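Local coordinates for NanU sialic acid binding protein (Bacteroides fragilis, PDB 4L7T), which binds sialic acid with high affinity as a SusD-family protein of the outer membrane, probably handing it to the partner transporter NanO, at residues Q179-I184 with E215-S220; A332-D337 with R416-E421. All coordinates share one frame; numbering follows the deposited sequence.

Both contacts join parts of the largely helical SusD-type fold, but they share no helix: contact 1 pairs helix 173-191 with helix 206-223, whereas contact 2 sets the loop between helices 328-331 and 339-343 against the end of helix 407-418. Their centres lie about 34 Å apart and their nearest atoms about 16 Å. Contact 1 is buried and closer to the middle of the chain; aliphatic branches meet there beside one long lysine that crosses a tyrosine ring. Contact 2 is only partly buried and lies further out. It has no direct hydrogen bond between its segments, and two waters link the loop to a tyrosine side chain and backbone.

Contact 1: Q179-I184 with E215-S220; sequences QIKEDI and EVYLWS
Two neighbouring helices of the SusD-type helical scaffold, 173-191 and 206-223, meet here through Ile180, Lys181 and Ile184 on one and Val216, Tyr217 and Ser220 on the other. Val216 turns both methyls to the facing helix. Val216 CG2 lies 3.8 Å from Ile180 CG2, the isoleucine branch anti to the backbone N. Ile184 meets Val216 tip to tip, Ile184 CD1 standing 3.9 Å from Val216 CG1. The helix segments run roughly antiparallel, with 150° between their N-to-C directions and 11.1 Å between axes at closest approach, a wide spacing that the long Lys181 side chain spans. Pairing of antiparallel helices is consistent with the TPR-clan, SusD-family fold. Extended beyond CG, Lys181 crosses the Tyr217 ring: CG and CD pass the phenol end, and Lys181 CE sits over one face, displaced toward the rim, 4.0 Å from the ring centroid and 24° off the normal, as a CH-pi contact. The chain ends with Lys181 NZ donating a hydrogen bond to Ser220 OG at 2.9 Å. That hydroxyl also bonds to Asp230 of helix 227-244, whose carboxylate forms a long, weak ion pair with the ammonium. At the ring edge, in plane, a water bonded to Tyr217 OH donates to Lys181 O at 2.8 Å, adding a second polar bridge between the helices.

Contact 2: A332-D337 with R416-E421; sequences AFRDGD and RAYGKE
Arg334 meets Tyr418 through the aliphatic base of its side chain, with Arg334 CB 3.5 Å from Tyr418 OH and near the plane of the ring at its edge. CG lies beside the same oxygen, and bends at chi2 and chi3 then carry the guanidinium away to a salt bridge with Asp435; its plane is turned 89° from the ring. Arg334 also begins a type II beta turn that ends at Asp337, closed by the backbone bond from Asp337 N to Arg334 O at 3.2 Å. Within the turn, Asp335 O comes to the ring edge, 3.9 Å from Tyr418 CE1. Gly336, with phi of 94°, occupies the third position, where type II turns favour glycine, and Gly336 C approaches Tyr418 CD1 to 3.6 Å. Its O accepts from a water that donates also to Tyr418 O, at the end of helix 407-418 just before Gly419. Asp337 ends the turn and precedes the one into helix 339-343; its side chain caps a backbone N just beyond residue 337. Asp337 CB lies 3.7 Å from Tyr418 CE1, while Asp337 OD1 touches Ala417 CB at 3.5 Å. Asp337 OD2 forms a salt bridge with Arg339 and accepts from a second water at 2.6 Å. This water donates also to Tyr418 OH and accepts from Arg334 N, so three protein groups hold it. With Arg334 CB and Asp335 O packed at the tyrosine's ring edge, the polar links between the two segments run through water, which implies that direct bonding to the helix end begins one residue later, at Thr338, bonded to Ala417 through backbone and side chain.

Contact 1: Q179-I184 with E215-S220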
ATOM      1  N   GLN A 179      13.896   2.859 -17.077  1.00 18.21           N
ATOM      2  CA  GLN A 179      13.909   1.417 -16.979  1.00 18.86           C
ATOM      3  C   GLN A 179      12.516   0.952 -16.558  1.00 19.53           C
ATOM      4  O   GLN A 179      12.081  -0.114 -17.031  1.00 17.72           O
ATOM      5  CB  GLN A 179      14.920   0.911 -15.959  1.00 20.30           C
ATOM      6  CG  GLN A 179      14.956  -0.596 -15.811  1.00 25.38           C
ATOM      7  CD  GLN A 179      15.403  -1.225 -17.137  1.00 31.33           C
ATOM      8  OE1 GLN A 179      16.306  -0.710 -17.792  1.00 32.82           O
ATOM      9  NE2 GLN A 179      14.689  -2.249 -17.578  1.00 30.01           N
ATOM     10  N   ILE A 180      11.837   1.717 -15.681  1.00 17.44           N
ATOM     11  CA  ILE A 180      10.528   1.236 -15.149  1.00 16.23           C
ATOM     12  C   ILE A 180       9.553   1.219 -16.326  1.00 16.82           C
ATOM     13  O   ILE A 180       8.801   0.233 -16.506  1.00 16.66           O
ATOM     14  CB  ILE A 180      10.009   2.205 -14.042  1.00 15.39           C
ATOM     15  CG1 ILE A 180      10.778   1.979 -12.718  1.00 13.24           C
ATOM     16  CG2 ILE A 180       8.454   2.057 -13.756  1.00 16.45           C
ATOM     17  CD1 ILE A 180      10.617   3.294 -11.717  1.00 17.11           C
ATOM     18  N   LYS A 181       9.578   2.280 -17.123  1.00 16.39           N
ATOM     19  CA  LYS A 181       8.730   2.412 -18.319  1.00 16.98           C
ATOM     20  C   LYS A 181       9.050   1.338 -19.353  1.00 17.71           C
ATOM     21  O   LYS A 181       8.083   0.782 -19.925  1.00 17.70           O
ATOM     22  CB  LYS A 181       8.790   3.780 -18.954  1.00 17.46           C
ATOM     23  CG  LYS A 181       8.033   4.843 -18.098  1.00 17.59           C
ATOM     24  CD  LYS A 181       8.236   6.176 -18.779  1.00 18.87           C
ATOM     25  CE  LYS A 181       7.611   7.335 -18.030  1.00 22.33           C
ATOM     26  NZ  LYS A 181       7.953   8.670 -18.642  1.00 21.72           N
ATOM     27  N   GLU A 182      10.344   1.035 -19.573  1.00 18.83           N
ATOM     28  CA  GLU A 182      10.691  -0.131 -20.431  1.00 20.04           C
ATOM     29  C   GLU A 182      10.152  -1.476 -19.915  1.00 19.62           C
ATOM     30  O   GLU A 182       9.708  -2.348 -20.721  1.00 19.99           O
ATOM     31  CB  GLU A 182      12.202  -0.247 -20.657  1.00 21.08           C
ATOM     32  CG  GLU A 182      12.775   0.936 -21.381  1.00 28.08           C
ATOM     33  CD  GLU A 182      14.268   0.718 -21.786  1.00 36.90           C
ATOM     34  OE1 GLU A 182      14.770  -0.438 -21.752  1.00 41.07           O
ATOM     35  OE2 GLU A 182      14.911   1.717 -22.171  1.00 42.03           O
ATOM     36  N   ASP A 183      10.214  -1.705 -18.597  1.00 17.94           N
ATOM     37  CA  ASP A 183       9.701  -2.917 -18.039  1.00 17.45           C
ATOM     38  C   ASP A 183       8.156  -2.974 -18.151  1.00 15.24           C
ATOM     39  O   ASP A 183       7.599  -4.052 -18.320  1.00 15.76           O
ATOM     40  CB  ASP A 183      10.127  -3.072 -16.558  1.00 17.45           C
ATOM     41  CG  ASP A 183      11.566  -3.565 -16.417  1.00 23.21           C
ATOM     42  OD1 ASP A 183      12.131  -4.107 -17.441  1.00 23.45           O
ATOM     43  OD2 ASP A 183      12.155  -3.430 -15.289  1.00 23.72           O
ATOM     44  N   ILE A 184       7.497  -1.804 -18.004  1.00 14.40           N
ATOM     45  CA  ILE A 184       5.996  -1.768 -18.179  1.00 13.96           C
ATOM     46  C   ILE A 184       5.659  -2.205 -19.628  1.00 14.63           C
ATOM     47  O   ILE A 184       4.781  -3.047 -19.855  1.00 14.61           O
ATOM     48  CB  ILE A 184       5.361  -0.410 -17.757  1.00 13.47           C
ATOM     49  CG1 ILE A 184       5.476  -0.276 -16.250  1.00 12.71           C
ATOM     50  CG2 ILE A 184       3.940  -0.308 -18.402  1.00 14.35           C
ATOM     51  CD1 ILE A 184       5.114   1.148 -15.781  1.00 16.01           C
ATOM     52  N   GLU A 215      -0.079   4.780 -12.125  1.00 11.54           N
ATOM     53  CA  GLU A 215       0.690   5.499 -11.075  1.00 12.27           C
ATOM     54  C   GLU A 215       2.014   6.082 -11.646  1.00 13.88           C
ATOM     55  O   GLU A 215       2.409   7.202 -11.263  1.00 13.15           O
ATOM     56  CB  GLU A 215       1.000   4.564  -9.898  1.00 11.62           C
ATOM     57  CG  GLU A 215      -0.159   3.990  -9.139  1.00 15.93           C
ATOM     58  CD  GLU A 215       0.404   3.284  -7.899  1.00 22.77           C
ATOM     59  OE1 GLU A 215       1.282   2.353  -8.036  1.00 24.67           O
ATOM     60  OE2 GLU A 215      -0.049   3.695  -6.823  1.00 30.84           O
ATOM     61  N   VAL A 216       2.706   5.305 -12.515  1.00 12.57           N
ATOM     62  CA  VAL A 216       4.034   5.636 -12.975  1.00 12.64           C
ATOM     63  C   VAL A 216       3.936   6.830 -13.910  1.00 13.50           C
ATOM     64  O   VAL A 216       4.762   7.790 -13.804  1.00 12.96           O
ATOM     65  CB  VAL A 216       4.632   4.383 -13.639  1.00 12.61           C
ATOM     66  CG1 VAL A 216       5.769   4.753 -14.580  1.00 13.98           C
ATOM     67  CG2 VAL A 216       5.154   3.419 -12.558  1.00 11.86           C
ATOM     68  N   TYR A 217       2.927   6.840 -14.796  1.00 11.68           N
ATOM     69  CA  TYR A 217       2.814   7.992 -15.671  1.00 12.30           C
ATOM     70  C   TYR A 217       2.223   9.243 -15.009  1.00 13.45           C
ATOM     71  O   TYR A 217       2.586  10.358 -15.403  1.00 13.71           O
ATOM     72  CB  TYR A 217       2.067   7.609 -16.974  1.00 14.50           C
ATOM     73  CG  TYR A 217       2.992   6.886 -17.914  1.00 14.14           C
ATOM     74  CD1 TYR A 217       3.569   7.586 -18.980  1.00 14.27           C
ATOM     75  CD2 TYR A 217       3.263   5.517 -17.776  1.00 15.96           C
ATOM     76  CE1 TYR A 217       4.400   6.905 -19.885  1.00 15.10           C
ATOM     77  CE2 TYR A 217       4.133   4.831 -18.678  1.00 16.17           C
ATOM     78  CZ  TYR A 217       4.709   5.536 -19.697  1.00 17.26           C
ATOM     79  OH  TYR A 217       5.570   4.848 -20.572  1.00 19.32           O
ATOM     80  N   LEU A 218       1.388   9.123 -13.984  1.00 11.06           N
ATOM     81  CA  LEU A 218       1.091  10.281 -13.134  1.00 11.76           C
ATOM     82  C   LEU A 218       2.360  10.841 -12.466  1.00 12.38           C
ATOM     83  O   LEU A 218       2.516  12.071 -12.470  1.00 14.20           O
ATOM     84  CB  LEU A 218       0.069   9.926 -12.059  1.00 11.58           C
ATOM     85  CG  LEU A 218      -1.353   9.623 -12.527  1.00 12.67           C
ATOM     86  CD1 LEU A 218      -2.308   9.233 -11.345  1.00 18.28           C
ATOM     87  CD2 LEU A 218      -1.863  10.887 -13.327  1.00 18.22           C
ATOM     88  N   TRP A 219       3.210   9.960 -11.913  1.00 12.62           N
ATOM     89  CA  TRP A 219       4.482  10.406 -11.252  1.00 13.10           C
ATOM     90  C   TRP A 219       5.398  11.032 -12.309  1.00 14.30           C
ATOM     91  O   TRP A 219       5.964  12.131 -12.070  1.00 16.47           O
ATOM     92  CB  TRP A 219       5.137   9.201 -10.577  1.00 11.87           C
ATOM     93  CG  TRP A 219       6.375   9.635  -9.814  1.00 13.46           C
ATOM     94  CD1 TRP A 219       7.636   9.890 -10.308  1.00 17.44           C
ATOM     95  CD2 TRP A 219       6.407   9.985  -8.435  1.00 15.74           C
ATOM     96  NE1 TRP A 219       8.454  10.332  -9.297  1.00 16.53           N
ATOM     97  CE2 TRP A 219       7.734  10.387  -8.139  1.00 14.95           C
ATOM     98  CE3 TRP A 219       5.452   9.937  -7.398  1.00 17.71           C
ATOM     99  CZ2 TRP A 219       8.144  10.778  -6.848  1.00 18.36           C
ATOM    100  CZ3 TRP A 219       5.839  10.324  -6.105  1.00 17.87           C
ATOM    101  CH2 TRP A 219       7.210  10.738  -5.846  1.00 14.33           C
ATOM    102  N   SER A 220       5.540  10.396 -13.469  1.00 14.52           N
ATOM    103  CA  SER A 220       6.374  10.952 -14.561  1.00 17.81           C
ATOM    104  C   SER A 220       5.839  12.351 -14.896  1.00 17.44           C
ATOM    105  O   SER A 220       6.618  13.334 -15.085  1.00 17.57           O
ATOM    106  CB  SER A 220       6.227  10.092 -15.875  1.00 17.76           C
ATOM    107  OG  SER A 220       7.069  10.743 -16.841  1.00 27.20           O
TER
HETATM  108  O   HOH W   1       5.647   2.104 -20.189  1.00 18.64           O

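Contact 2: A332-D337 with R416-E421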
ATOM      1  N   ALA A 332     -12.107  12.541  10.299  1.00 19.00           N
ATOM      2  CA  ALA A 332     -11.848  11.931   8.984  1.00 16.81           C
ATOM      3  C   ALA A 332     -13.073  11.739   8.135  1.00 18.04           C
ATOM      4  O   ALA A 332     -12.904  11.691   6.885  1.00 17.64           O
ATOM      5  CB  ALA A 332     -11.132  10.623   9.120  1.00 18.11           C
ATOM      6  N   PHE A 333     -14.217  11.464   8.784  1.00 16.82           N
ATOM      7  CA  PHE A 333     -15.376  10.959   8.031  1.00 18.02           C
ATOM      8  C   PHE A 333     -16.623  11.761   8.341  1.00 18.93           C
ATOM      9  O   PHE A 333     -16.884  12.060   9.488  1.00 20.62           O
ATOM     10  CB  PHE A 333     -15.664   9.465   8.309  1.00 16.89           C
ATOM     11  CG  PHE A 333     -14.512   8.560   8.006  1.00 17.93           C
ATOM     12  CD1 PHE A 333     -14.310   8.065   6.700  1.00 17.73           C
ATOM     13  CD2 PHE A 333     -13.614   8.195   9.016  1.00 18.12           C
ATOM     14  CE1 PHE A 333     -13.209   7.209   6.420  1.00 15.46           C
ATOM     15  CE2 PHE A 333     -12.534   7.363   8.734  1.00 20.68           C
ATOM     16  CZ  PHE A 333     -12.347   6.834   7.453  1.00 15.42           C
ATOM     17  N   ARG A 334     -17.413  12.045   7.288  1.00 17.98           N
ATOM     18  CA  ARG A 334     -18.789  12.587   7.467  1.00 18.54           C
ATOM     19  C   ARG A 334     -19.749  11.544   8.083  1.00 18.18           C
ATOM     20  O   ARG A 334     -19.582  10.342   7.892  1.00 18.95           O
ATOM     21  CB  ARG A 334     -19.328  13.054   6.110  1.00 18.07           C
ATOM     22  CG  ARG A 334     -18.507  14.049   5.358  1.00 19.29           C
ATOM     23  CD  ARG A 334     -18.174  15.380   6.091  1.00 23.43           C
ATOM     24  NE  ARG A 334     -19.400  15.990   6.637  1.00 25.21           N
ATOM     25  CZ  ARG A 334     -20.117  16.929   6.019  1.00 26.58           C
ATOM     26  NH1 ARG A 334     -19.751  17.418   4.825  1.00 22.93           N
ATOM     27  NH2 ARG A 334     -21.239  17.378   6.629  1.00 27.91           N
ATOM     28  N   ASP A 335     -20.785  11.954   8.847  1.00 20.09           N
ATOM     29  CA  ASP A 335     -21.729  10.971   9.364  1.00 21.90           C
ATOM     30  C   ASP A 335     -22.338  10.185   8.232  1.00 21.63           C
ATOM     31  O   ASP A 335     -22.591  10.753   7.133  1.00 23.68           O
ATOM     32  CB  ASP A 335     -22.909  11.691  10.050  1.00 24.13           C
ATOM     33  CG  ASP A 335     -22.519  12.347  11.329  1.00 27.40           C
ATOM     34  OD1 ASP A 335     -21.357  12.221  11.794  1.00 32.28           O
ATOM     35  OD2 ASP A 335     -23.421  13.026  11.866  1.00 34.77           O
ATOM     36  N   GLY A 336     -22.562   8.896   8.506  1.00 21.96           N
ATOM     37  CA  GLY A 336     -23.098   8.016   7.469  1.00 21.21           C
ATOM     38  C   GLY A 336     -22.073   7.240   6.665  1.00 21.44           C
ATOM     39  O   GLY A 336     -22.413   6.209   6.071  1.00 23.09           O
ATOM     40  N   ASP A 337     -20.804   7.684   6.690  1.00 19.30           N
ATOM     41  CA  ASP A 337     -19.773   6.951   6.002  1.00 17.02           C
ATOM     42  C   ASP A 337     -19.454   5.633   6.705  1.00 17.79           C
ATOM     43  O   ASP A 337     -18.850   5.612   7.780  1.00 18.42           O
ATOM     44  CB  ASP A 337     -18.509   7.859   5.889  1.00 16.37           C
ATOM     45  CG  ASP A 337     -17.481   7.376   4.825  1.00 11.58           C
ATOM     46  OD1 ASP A 337     -17.380   6.131   4.561  1.00 17.31           O
ATOM     47  OD2 ASP A 337     -16.757   8.256   4.338  1.00 16.57           O
ATOM     48  N   ARG A 416     -20.620   3.902  -2.748  1.00 13.43           N
ATOM     49  CA  ARG A 416     -20.308   2.634  -2.045  1.00 13.94           C
ATOM     50  C   ARG A 416     -20.131   2.907  -0.529  1.00 15.18           C
ATOM     51  O   ARG A 416     -20.602   2.125   0.302  1.00 16.61           O
ATOM     52  CB  ARG A 416     -19.098   1.852  -2.689  1.00 14.02           C
ATOM     53  CG  ARG A 416     -18.958   0.445  -2.115  1.00 14.71           C
ATOM     54  CD  ARG A 416     -18.100   0.375  -0.799  1.00 13.77           C
ATOM     55  NE  ARG A 416     -16.708   0.712  -1.109  1.00 15.30           N
ATOM     56  CZ  ARG A 416     -15.861  -0.120  -1.690  1.00 13.60           C
ATOM     57  NH1 ARG A 416     -16.223  -1.370  -2.006  1.00 14.95           N
ATOM     58  NH2 ARG A 416     -14.614   0.293  -1.932  1.00 12.57           N
ATOM     59  N   ALA A 417     -19.415   3.971  -0.198  1.00 15.52           N
ATOM     60  CA  ALA A 417     -19.013   4.303   1.178  1.00 16.07           C
ATOM     61  C   ALA A 417     -20.279   4.659   2.061  1.00 14.96           C
ATOM     62  O   ALA A 417     -20.422   4.206   3.226  1.00 17.38           O
ATOM     63  CB  ALA A 417     -18.050   5.538   1.153  1.00 15.19           C
ATOM     64  N   TYR A 418     -21.167   5.458   1.453  1.00 15.45           N
ATOM     65  CA  TYR A 418     -22.381   5.897   2.148  1.00 16.90           C
ATOM     66  C   TYR A 418     -23.546   4.934   2.021  1.00 18.54           C
ATOM     67  O   TYR A 418     -24.473   4.985   2.833  1.00 19.32           O
ATOM     68  CB  TYR A 418     -22.788   7.274   1.710  1.00 14.54           C
ATOM     69  CG  TYR A 418     -21.839   8.369   2.090  1.00 19.16           C
ATOM     70  CD1 TYR A 418     -21.731   8.812   3.413  1.00 17.69           C
ATOM     71  CD2 TYR A 418     -21.008   8.935   1.123  1.00 16.23           C
ATOM     72  CE1 TYR A 418     -20.834   9.844   3.756  1.00 19.48           C
ATOM     73  CE2 TYR A 418     -20.088  10.010   1.437  1.00 18.16           C
ATOM     74  CZ  TYR A 418     -20.020  10.454   2.775  1.00 15.51           C
ATOM     75  OH  TYR A 418     -19.159  11.507   3.000  1.00 20.08           O
ATOM     76  N   GLY A 419     -23.503   4.026   1.049  1.00 17.61           N
ATOM     77  CA  GLY A 419     -24.670   3.188   0.705  1.00 20.83           C
ATOM     78  C   GLY A 419     -25.543   3.872  -0.344  1.00 19.87           C
ATOM     79  O   GLY A 419     -25.739   5.061  -0.318  1.00 20.00           O
ATOM     80  N   LYS A 420     -26.072   3.108  -1.294  1.00 21.91           N
ATOM     81  CA  LYS A 420     -26.760   3.749  -2.432  1.00 22.31           C
ATOM     82  C   LYS A 420     -27.899   4.661  -2.039  1.00 22.95           C
ATOM     83  O   LYS A 420     -28.005   5.778  -2.530  1.00 22.27           O
ATOM     84  CB  LYS A 420     -27.292   2.659  -3.364  1.00 24.07           C
ATOM     85  CG  LYS A 420     -26.171   1.883  -4.075  1.00 28.13           C
ATOM     86  CD  LYS A 420     -26.722   0.542  -4.621  1.00 35.49           C
ATOM     87  CE  LYS A 420     -25.647  -0.559  -4.672  1.00 40.97           C
ATOM     88  NZ  LYS A 420     -25.307  -1.042  -6.027  1.00 41.46           N
ATOM     89  N   GLU A 421     -28.802   4.156  -1.217  1.00 23.99           N
ATOM     90  CA  GLU A 421     -29.979   4.997  -0.883  1.00 24.93           C
ATOM     91  C   GLU A 421     -29.687   6.206  -0.003  1.00 24.74           C
ATOM     92  O   GLU A 421     -30.168   7.306  -0.272  1.00 23.95           O
ATOM     93  CB  GLU A 421     -31.077   4.175  -0.231  1.00 26.33           C
ATOM     94  CG  GLU A 421     -31.752   3.131  -1.106  1.00 30.36           C
ATOM     95  CD  GLU A 421     -33.028   2.617  -0.434  1.00 41.50           C
ATOM     96  OE1 GLU A 421     -33.230   2.900   0.787  1.00 44.55           O
ATOM     97  OE2 GLU A 421     -33.833   1.950  -1.124  1.00 44.59           O
TER
HETATM   98  O   HOH W   2     -16.999  10.810   4.704  1.00 17.45           O
HETATM   99  O   HOH W   3     -24.716   5.136   5.495  1.00 28.89           O